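Local coordinates for protein putative enoyl-CoA hydratase/isomerase (Bordetella parapertussis, PDB 3ISA) that probably acts on acyl-CoA thioesters as a crotonase-fold enoyl-CoA hydratase or isomerase, its exact substrate and reaction being unknown, at residues D[43-46]-D[47-51]; D[87-90]-D[91-95]; D[146-150]-D[151-155]; D[205-208]-D[209-212]. All coordinates share one frame; numbering follows the deposited sequence.

In the fold
The four contacts are local and follow one another along the chain. Contact 1 closes helix 33-48, which links strands 17-22 and 53-58 of the main sheet. Contact 2 is the C-terminal half of helix 77-95, its centre about 8 Å from the chain centre. Contact 3 joins helices 144-151 and 153-161. Contact 4 ends helix 202-212, about 20 Å from the chain centre. The touches run in a row, from contact 3 to 2 to 1 to 4. The centre of contact 2 is about 14 Å from that of contact 1 and 18 Å from that of contact 3. Salt bridges D44-R93 and E88-R146 make these two links. R205 packs on Q50 between contacts 4 and 1. Contacts 2, 3 and 4 also touch other subunits.

Contact 1 (D[43-46]-D[47-51]); sequences VDAA and HREQV
V43 O accepts from H47 N (3.0 Å), and the next two i to i+4 bonds carry helix 33-48 to its end, where Q50 takes a positive phi of 51°. In the conformer given, the H47 ring lies with one face over V43 O. It runs alongside V43, and V43 CG1 packs against H47 CE1 at 3.4 Å. The ring gets there because CG of H47 stands beside the backbone N (chi1 -65°). In this conformer one water bridges the polar ends: it donates to D44 OD1 (2.9 Å) and bonds H47 ND1 (2.8 Å). D44 OD1 also forms a salt bridge with R93, so the water joins H47 to an ion pair between helices. The chain end is a Schellman motif. V51 N bonds back to A46 O at 3.0 Å with a fairly straight N-H (165°), and Q50 N makes a weak bond to H47 O. The turn brings V51 CG2 to 3.8 Å from A46 CB, and W18 packs on both residues. This cap ends the helix of the beta-alpha-beta unit 17-22, 33-48, 53-58. On the outer side R48 bends at chi3, and one face of its guanidinium lies over A45 CA, with R48 NH2 3.6 Å from A45 CB.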
# COMPACT_ATOMS: atom_id res chain seq x y z
N VAL D 43 -3.34 -12.64 27.84
CA VAL D 43 -3.97 -11.94 26.71
C VAL D 43 -4.55 -12.92 25.67
O VAL D 43 -5.69 -12.76 25.23
CB VAL D 43 -3.01 -10.88 26.08
CG1 VAL D 43 -3.59 -10.33 24.81
CG2 VAL D 43 -2.78 -9.72 27.09
N ASP D 44 -3.77 -13.95 25.31
CA ASP D 44 -4.24 -14.99 24.38
C ASP D 44 -5.48 -15.72 24.91
O ASP D 44 -6.41 -15.98 24.14
CB ASP D 44 -3.14 -16.01 24.07
CG ASP D 44 -2.04 -15.45 23.18
OD1 ASP D 44 -2.14 -14.29 22.71
OD2 ASP D 44 -1.04 -16.16 22.95
N ALA D 45 -5.50 -16.02 26.21
CA ALA D 45 -6.63 -16.70 26.84
C ALA D 45 -7.87 -15.80 26.82
O ALA D 45 -8.96 -16.27 26.50
CB ALA D 45 -6.28 -17.10 28.26
N ALA D 46 -7.69 -14.51 27.12
CA ALA D 46 -8.78 -13.54 27.05
C ALA D 46 -9.37 -13.39 25.64
O ALA D 46 -10.59 -13.22 25.50
CB ALA D 46 -8.33 -12.20 27.59
N HIS D 47 -8.52 -13.47 24.61
CA HIS D 47 -8.99 -13.40 23.25
C HIS D 47 -9.79 -14.66 22.87
O HIS D 47 -10.83 -14.56 22.22
CB HIS D 47 -7.84 -13.09 22.28
CG HIS D 47 -7.22 -11.73 22.49
ND1 HIS D 47 -6.09 -11.32 21.83
CD2 HIS D 47 -7.58 -10.71 23.30
CE1 HIS D 47 -5.79 -10.09 22.21
NE2 HIS D 47 -6.67 -9.70 23.11
N ARG D 48 -9.34 -15.83 23.32
CA ARG D 48 -10.10 -17.07 23.12
C ARG D 48 -11.48 -16.99 23.79
O ARG D 48 -12.48 -17.43 23.23
CB ARG D 48 -9.31 -18.27 23.64
CG ARG D 48 -8.13 -18.68 22.74
CD ARG D 48 -7.62 -20.10 23.09
NE ARG D 48 -7.50 -20.31 24.54
CZ ARG D 48 -6.42 -20.03 25.27
NH1 ARG D 48 -5.32 -19.53 24.67
NH2 ARG D 48 -6.42 -20.25 26.59
N GLU D 49 -11.52 -16.37 24.97
CA GLU D 49 -12.74 -16.33 25.78
C GLU D 49 -13.58 -15.08 25.47
O GLU D 49 -14.66 -14.86 26.05
CB GLU D 49 -12.37 -16.48 27.27
CG GLU D 49 -11.68 -17.87 27.53
CD GLU D 49 -11.04 -18.06 28.93
OE1 GLU D 49 -11.69 -17.78 29.94
OE2 GLU D 49 -9.88 -18.57 29.00
N GLN D 50 -13.10 -14.29 24.51
CA GLN D 50 -13.77 -13.07 24.03
C GLN D 50 -14.18 -12.11 25.16
O GLN D 50 -15.28 -11.56 25.16
CB GLN D 50 -14.97 -13.40 23.14
CG GLN D 50 -14.56 -14.07 21.85
CD GLN D 50 -15.74 -14.28 20.94
OE1 GLN D 50 -16.65 -15.03 21.27
NE2 GLN D 50 -15.73 -13.62 19.79
N VAL D 51 -13.25 -11.93 26.10
CA VAL D 51 -13.42 -11.01 27.22
C VAL D 51 -13.63 -9.58 26.68
O VAL D 51 -12.82 -9.08 25.87
CB VAL D 51 -12.22 -11.07 28.19
CG1 VAL D 51 -12.42 -10.13 29.38
CG2 VAL D 51 -11.99 -12.53 28.68
O HOH W 1 -4.15 -13.11 21.04

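Contact 2 (D[87-90]-D[91-95]); sequences IEML and LQRVA
The carboxylate of E88 and the amide of Q92 meet with their planes almost perpendicular, 88° apart. Q92 NE2 donates to E88 OE2 at 2.8 Å. The donor comes on the anti side, 27° out of the carboxylate plane, while the oxygen lies close to the amide plane. E88 reaches it by a bend at chi2 (60°). The other carboxylate oxygen, E88 OE1, is 3.6 Å from L91 CD1. The guanidinium of R93 has M89 CE obliquely placed, 4.2 Å from R93 NH2. A water donates to M89 O (2.6 Å) and accepts from R93 NH2 (3.3 Å), tying the side chain back to its own helix. Two apolar pairs one turn apart lie on buried faces of the helix. I87 CG2 lies alongside L91 CD1 at 3.9 Å, and L90 CD1 alongside V94 CG2 at 4.0 Å. E88 OE2 also holds R146 in a salt bridge, and Q92 NE2 also donates to D217 O. Both polar ends are therefore shared with other elements. L90 and R93 pack on helix 33-48, which carries R93's partner D44. L91 and V94 face helix 112-119, E88 and Q92 meet helix 217-229, and Q92 OE1 accepts from R226 of a second subunit.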
# COMPACT_ATOMS: atom_id res chain seq x y z
N ILE D 87 8.36 -8.96 23.82
CA ILE D 87 7.70 -7.72 24.24
C ILE D 87 6.92 -7.10 23.07
O ILE D 87 5.74 -6.81 23.21
CB ILE D 87 8.71 -6.71 24.89
CG1 ILE D 87 9.12 -7.21 26.28
CG2 ILE D 87 8.09 -5.31 25.01
CD1 ILE D 87 10.35 -6.50 26.88
N GLU D 88 7.55 -6.94 21.91
CA GLU D 88 6.82 -6.36 20.76
C GLU D 88 5.64 -7.23 20.32
O GLU D 88 4.60 -6.71 19.95
CB GLU D 88 7.77 -6.06 19.59
CG GLU D 88 7.11 -5.44 18.31
CD GLU D 88 6.39 -4.08 18.55
OE1 GLU D 88 6.47 -3.50 19.65
OE2 GLU D 88 5.74 -3.59 17.60
N MET D 89 5.81 -8.56 20.38
CA MET D 89 4.72 -9.46 20.05
C MET D 89 3.53 -9.25 21.03
O MET D 89 2.37 -9.17 20.62
CB MET D 89 5.20 -10.91 19.95
CG MET D 89 6.09 -11.19 18.69
SD MET D 89 6.83 -12.85 18.59
CE MET D 89 5.42 -13.78 18.05
N LEU D 90 3.85 -9.10 22.31
CA LEU D 90 2.86 -8.77 23.33
C LEU D 90 2.16 -7.44 23.04
O LEU D 90 0.92 -7.38 23.08
CB LEU D 90 3.51 -8.73 24.72
CG LEU D 90 2.59 -8.20 25.84
CD1 LEU D 90 1.33 -9.09 26.07
CD2 LEU D 90 3.37 -7.95 27.14
N LEU D 91 2.94 -6.41 22.74
CA LEU D 91 2.37 -5.07 22.48
C LEU D 91 1.40 -5.09 21.29
O LEU D 91 0.34 -4.47 21.31
CB LEU D 91 3.51 -4.05 22.27
CG LEU D 91 4.46 -3.88 23.46
CD1 LEU D 91 5.62 -2.97 23.10
CD2 LEU D 91 3.69 -3.37 24.67
N GLN D 92 1.76 -5.85 20.26
CA GLN D 92 0.92 -5.96 19.09
C GLN D 92 -0.39 -6.71 19.39
O GLN D 92 -1.45 -6.34 18.87
CB GLN D 92 1.71 -6.59 17.93
CG GLN D 92 2.81 -5.63 17.42
CD GLN D 92 3.52 -6.14 16.18
OE1 GLN D 92 3.13 -7.15 15.58
NE2 GLN D 92 4.57 -5.43 15.79
N ARG D 93 -0.32 -7.73 20.24
CA ARG D 93 -1.51 -8.47 20.67
C ARG D 93 -2.45 -7.56 21.46
O ARG D 93 -3.65 -7.58 21.23
CB ARG D 93 -1.11 -9.66 21.55
CG ARG D 93 -0.78 -10.91 20.76
CD ARG D 93 0.26 -11.68 21.53
NE ARG D 93 0.08 -13.13 21.48
CZ ARG D 93 0.74 -13.94 20.67
NH1 ARG D 93 0.53 -15.24 20.73
NH2 ARG D 93 1.62 -13.45 19.80
N VAL D 94 -1.89 -6.76 22.36
CA VAL D 94 -2.70 -5.80 23.14
C VAL D 94 -3.27 -4.70 22.22
O VAL D 94 -4.49 -4.42 22.25
CB VAL D 94 -1.89 -5.21 24.32
CG1 VAL D 94 -2.73 -4.17 25.10
CG2 VAL D 94 -1.39 -6.34 25.23
N ALA D 95 -2.41 -4.11 21.38
CA ALA D 95 -2.83 -3.03 20.45
C ALA D 95 -3.95 -3.44 19.50
O ALA D 95 -4.88 -2.65 19.27
CB ALA D 95 -1.64 -2.50 19.67
O HOH W 2 1.90 -10.48 18.46

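Contact 3 (D[146-150]-D[151-155]); sequences RFRDI and VGADQ
This is a local helix-to-helix junction at the surface of the subunit, where helix 144-151 stops and helix 153-161 starts after one residue. G152 makes the break. It leaves helical angles with a positive phi of 91°. At its backbone angles a CB would run into the carbonyl oxygen of the residue before, so glycine suits the turn. The last bonds of the first helix are V151 N to F147 O (3.1 Å) and G152 N to R148 O (2.7 Å); the second is clearly bent. V151 uses both methyls on F147. CG2 sits over one face of the ring, 4.0 Å from its centroid and 19° off the normal, a CH-pi contact. CG1 of V151 comes to 3.9 Å from F147 CE1 and also packs at 3.8 Å on I150 CG2. F147 CG lies opposite the backbone N (chi1 -175°), which places the ring beside V151, one turn further on. The ring also meets A156, I159 and L160 of the second helix, and F176 edge-to-face. R148 CG packs on A153 CA at 3.8 Å across the break. The R148 guanidinium grips D149 side-on in a salt bridge, NE and NH2 both bonding OD1, with NH2 at 3.0 Å. That oxygen lies close to the guanidinium plane, while both donors reach it from the same face of the carboxylate. D149 OD2 bonds H216, and R148 packs on V211 of a third subunit. G152 thus ends one helix with positive phi and is the N-cap of helix 153-161, within a crotonase-family domain.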
# COMPACT_ATOMS: atom_id res chain seq x y z
N ARG D 146 3.52 3.45 16.94
CA ARG D 146 2.30 3.51 17.77
C ARG D 146 2.24 4.77 18.59
O ARG D 146 1.17 5.40 18.70
CB ARG D 146 2.14 2.26 18.66
CG ARG D 146 1.65 1.01 17.87
CD ARG D 146 1.34 -0.22 18.80
NE ARG D 146 2.50 -0.53 19.64
CZ ARG D 146 3.50 -1.34 19.30
NH1 ARG D 146 3.51 -2.00 18.14
NH2 ARG D 146 4.50 -1.51 20.14
N PHE D 147 3.38 5.18 19.14
CA PHE D 147 3.40 6.43 19.88
C PHE D 147 3.14 7.62 18.95
O PHE D 147 2.33 8.50 19.28
CB PHE D 147 4.69 6.58 20.68
CG PHE D 147 4.73 7.80 21.56
CD1 PHE D 147 3.88 7.91 22.66
CD2 PHE D 147 5.63 8.84 21.29
CE1 PHE D 147 3.93 9.04 23.48
CE2 PHE D 147 5.69 9.96 22.10
CZ PHE D 147 4.84 10.07 23.20
N ARG D 148 3.74 7.59 17.76
CA ARG D 148 3.48 8.57 16.70
C ARG D 148 1.98 8.70 16.34
O ARG D 148 1.46 9.81 16.27
CB ARG D 148 4.30 8.23 15.46
CG ARG D 148 4.03 9.16 14.27
CD ARG D 148 4.38 8.45 12.99
NE ARG D 148 3.48 7.33 12.72
CZ ARG D 148 3.69 6.43 11.77
NH1 ARG D 148 4.78 6.52 11.00
NH2 ARG D 148 2.82 5.45 11.57
N ASP D 149 1.31 7.56 16.17
CA ASP D 149 -0.10 7.49 15.79
C ASP D 149 -1.01 8.17 16.81
O ASP D 149 -2.05 8.72 16.44
CB ASP D 149 -0.54 6.04 15.59
CG ASP D 149 0.02 5.44 14.30
OD1 ASP D 149 0.65 6.15 13.49
OD2 ASP D 149 -0.21 4.24 14.08
N ILE D 150 -0.60 8.13 18.08
CA ILE D 150 -1.34 8.75 19.17
C ILE D 150 -1.12 10.28 19.22
O ILE D 150 -2.08 11.04 19.18
CB ILE D 150 -0.97 8.12 20.52
CG1 ILE D 150 -1.42 6.65 20.58
CG2 ILE D 150 -1.55 8.94 21.72
CD1 ILE D 150 -0.72 5.83 21.71
N VAL D 151 0.15 10.70 19.31
CA VAL D 151 0.49 12.09 19.61
C VAL D 151 0.87 12.94 18.39
O VAL D 151 1.04 14.15 18.51
CB VAL D 151 1.64 12.18 20.67
CG1 VAL D 151 1.27 11.46 21.99
CG2 VAL D 151 2.95 11.64 20.09
N GLY D 152 1.01 12.32 17.21
CA GLY D 152 1.42 13.03 16.01
C GLY D 152 2.94 12.99 15.87
O GLY D 152 3.67 12.92 16.87
N ALA D 153 3.42 13.00 14.62
CA ALA D 153 4.87 12.89 14.31
C ALA D 153 5.73 13.98 14.93
O ALA D 153 6.86 13.72 15.34
CB ALA D 153 5.10 12.81 12.80
N ASP D 154 5.19 15.20 14.98
CA ASP D 154 5.89 16.34 15.62
C ASP D 154 6.18 16.08 17.10
O ASP D 154 7.34 16.13 17.54
CB ASP D 154 5.06 17.63 15.45
CG ASP D 154 5.80 18.88 15.92
OD1 ASP D 154 6.50 19.51 15.09
OD2 ASP D 154 5.69 19.25 17.11
N GLN D 155 5.13 15.78 17.87
CA GLN D 155 5.30 15.49 19.29
C GLN D 155 6.12 14.23 19.58
O GLN D 155 6.90 14.19 20.54
CB GLN D 155 3.94 15.40 19.99
CG GLN D 155 3.22 16.72 20.08
CD GLN D 155 3.77 17.66 21.16
OE1 GLN D 155 3.42 18.84 21.20
NE2 GLN D 155 4.64 17.14 22.03

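Contact 4 (D[205-208]-D[209-212]); sequences RATL and HRVL
H209 lays one face of its imidazole over the carbonyl oxygen of R205, one turn earlier, with H209 CG 3.4 Å from R205 O. This is side-chain packing along the last two turns of helix 202-212, in the C-terminal helical part of a crotonase-family chain. The aliphatic part of R205 runs beside the ring in the same direction, and R205 CG comes to 3.6 Å from H209 CE1. The guanidinium and ring planes are 52° apart, so they do not stack. R205 starts extended and bends at chi3 (57°), carrying its charged end away from the ring. That end donates to A197 O, and H209 ND1 is hydrogen-bonded to S97 O. These two bonds tie helix 202-212 to A197 and to S97. The backbone is regular: H209 N reaches R205 O at 3.0 Å and R210 N reaches A206 O at the same length. The bond from V211 N to T207 O is shorter, 2.8 Å. T207 turns OG1 back to A203 O, which sets its CG2 methyl 4.2 Å from V211 CG2. L208 and L212 are an apolar pair. They pack against G161 and R148 of a fourth subunit, while T207 and V211 meet V141 and R145 of that same subunit. This end of the helix is therefore part of a subunit interface. Within the helix, the two leucines meet by their methyl branches, L208 CD1 to L212 CD1 at 3.8 Å.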
# COMPACT_ATOMS: atom_id res chain seq x y z
N ARG D 205 -17.72 -5.84 17.87
CA ARG D 205 -16.64 -5.16 18.57
C ARG D 205 -15.28 -5.42 17.90
O ARG D 205 -14.52 -4.49 17.65
CB ARG D 205 -16.63 -5.54 20.06
CG ARG D 205 -15.50 -4.90 20.88
CD ARG D 205 -15.56 -5.27 22.37
NE ARG D 205 -15.52 -6.72 22.63
CZ ARG D 205 -16.54 -7.42 23.11
NH1 ARG D 205 -17.68 -6.81 23.42
NH2 ARG D 205 -16.42 -8.74 23.31
N ALA D 206 -15.01 -6.69 17.58
CA ALA D 206 -13.76 -7.08 16.94
C ALA D 206 -13.62 -6.40 15.58
O ALA D 206 -12.56 -5.87 15.25
CB ALA D 206 -13.69 -8.59 16.78
N THR D 207 -14.70 -6.40 14.80
CA THR D 207 -14.71 -5.76 13.48
C THR D 207 -14.45 -4.25 13.59
O THR D 207 -13.59 -3.71 12.88
CB THR D 207 -16.03 -6.03 12.73
OG1 THR D 207 -16.10 -7.43 12.45
CG2 THR D 207 -16.10 -5.24 11.41
N LEU D 208 -15.13 -3.59 14.52
CA LEU D 208 -14.93 -2.17 14.75
C LEU D 208 -13.46 -1.86 15.07
O LEU D 208 -12.89 -0.92 14.50
CB LEU D 208 -15.82 -1.68 15.90
CG LEU D 208 -15.59 -0.22 16.28
CD1 LEU D 208 -15.91 0.74 15.12
CD2 LEU D 208 -16.39 0.15 17.52
N HIS D 209 -12.87 -2.63 15.99
CA HIS D 209 -11.45 -2.42 16.35
C HIS D 209 -10.52 -2.60 15.16
O HIS D 209 -9.60 -1.80 14.97
CB HIS D 209 -11.02 -3.33 17.51
CG HIS D 209 -11.72 -3.04 18.80
ND1 HIS D 209 -11.55 -3.82 19.92
CD2 HIS D 209 -12.60 -2.07 19.13
CE1 HIS D 209 -12.30 -3.33 20.90
NE2 HIS D 209 -12.96 -2.28 20.44
N ARG D 210 -10.79 -3.65 14.39
CA ARG D 210 -9.99 -3.95 13.20
C ARG D 210 -10.09 -2.81 12.18
O ARG D 210 -9.07 -2.37 11.63
CB ARG D 210 -10.40 -5.29 12.59
CG ARG D 210 -9.66 -5.60 11.29
CD ARG D 210 -10.07 -6.94 10.67
NE ARG D 210 -11.49 -7.05 10.34
CZ ARG D 210 -12.07 -6.54 9.25
NH1 ARG D 210 -11.38 -5.85 8.36
NH2 ARG D 210 -13.37 -6.73 9.06
N VAL D 211 -11.30 -2.30 11.96
CA VAL D 211 -11.54 -1.19 11.01
C VAL D 211 -10.90 0.14 11.46
O VAL D 211 -10.32 0.87 10.64
CB VAL D 211 -13.08 -1.05 10.74
CG1 VAL D 211 -13.42 0.22 10.02
CG2 VAL D 211 -13.57 -2.25 9.96
N LEU D 212 -10.95 0.44 12.76
CA LEU D 212 -10.36 1.67 13.27
C LEU D 212 -8.83 1.74 13.28
O LEU D 212 -8.26 2.83 13.16
CB LEU D 212 -10.88 1.99 14.69
CG LEU D 212 -12.37 2.37 14.81
CD1 LEU D 212 -12.74 2.51 16.28
CD2 LEU D 212 -12.71 3.65 14.04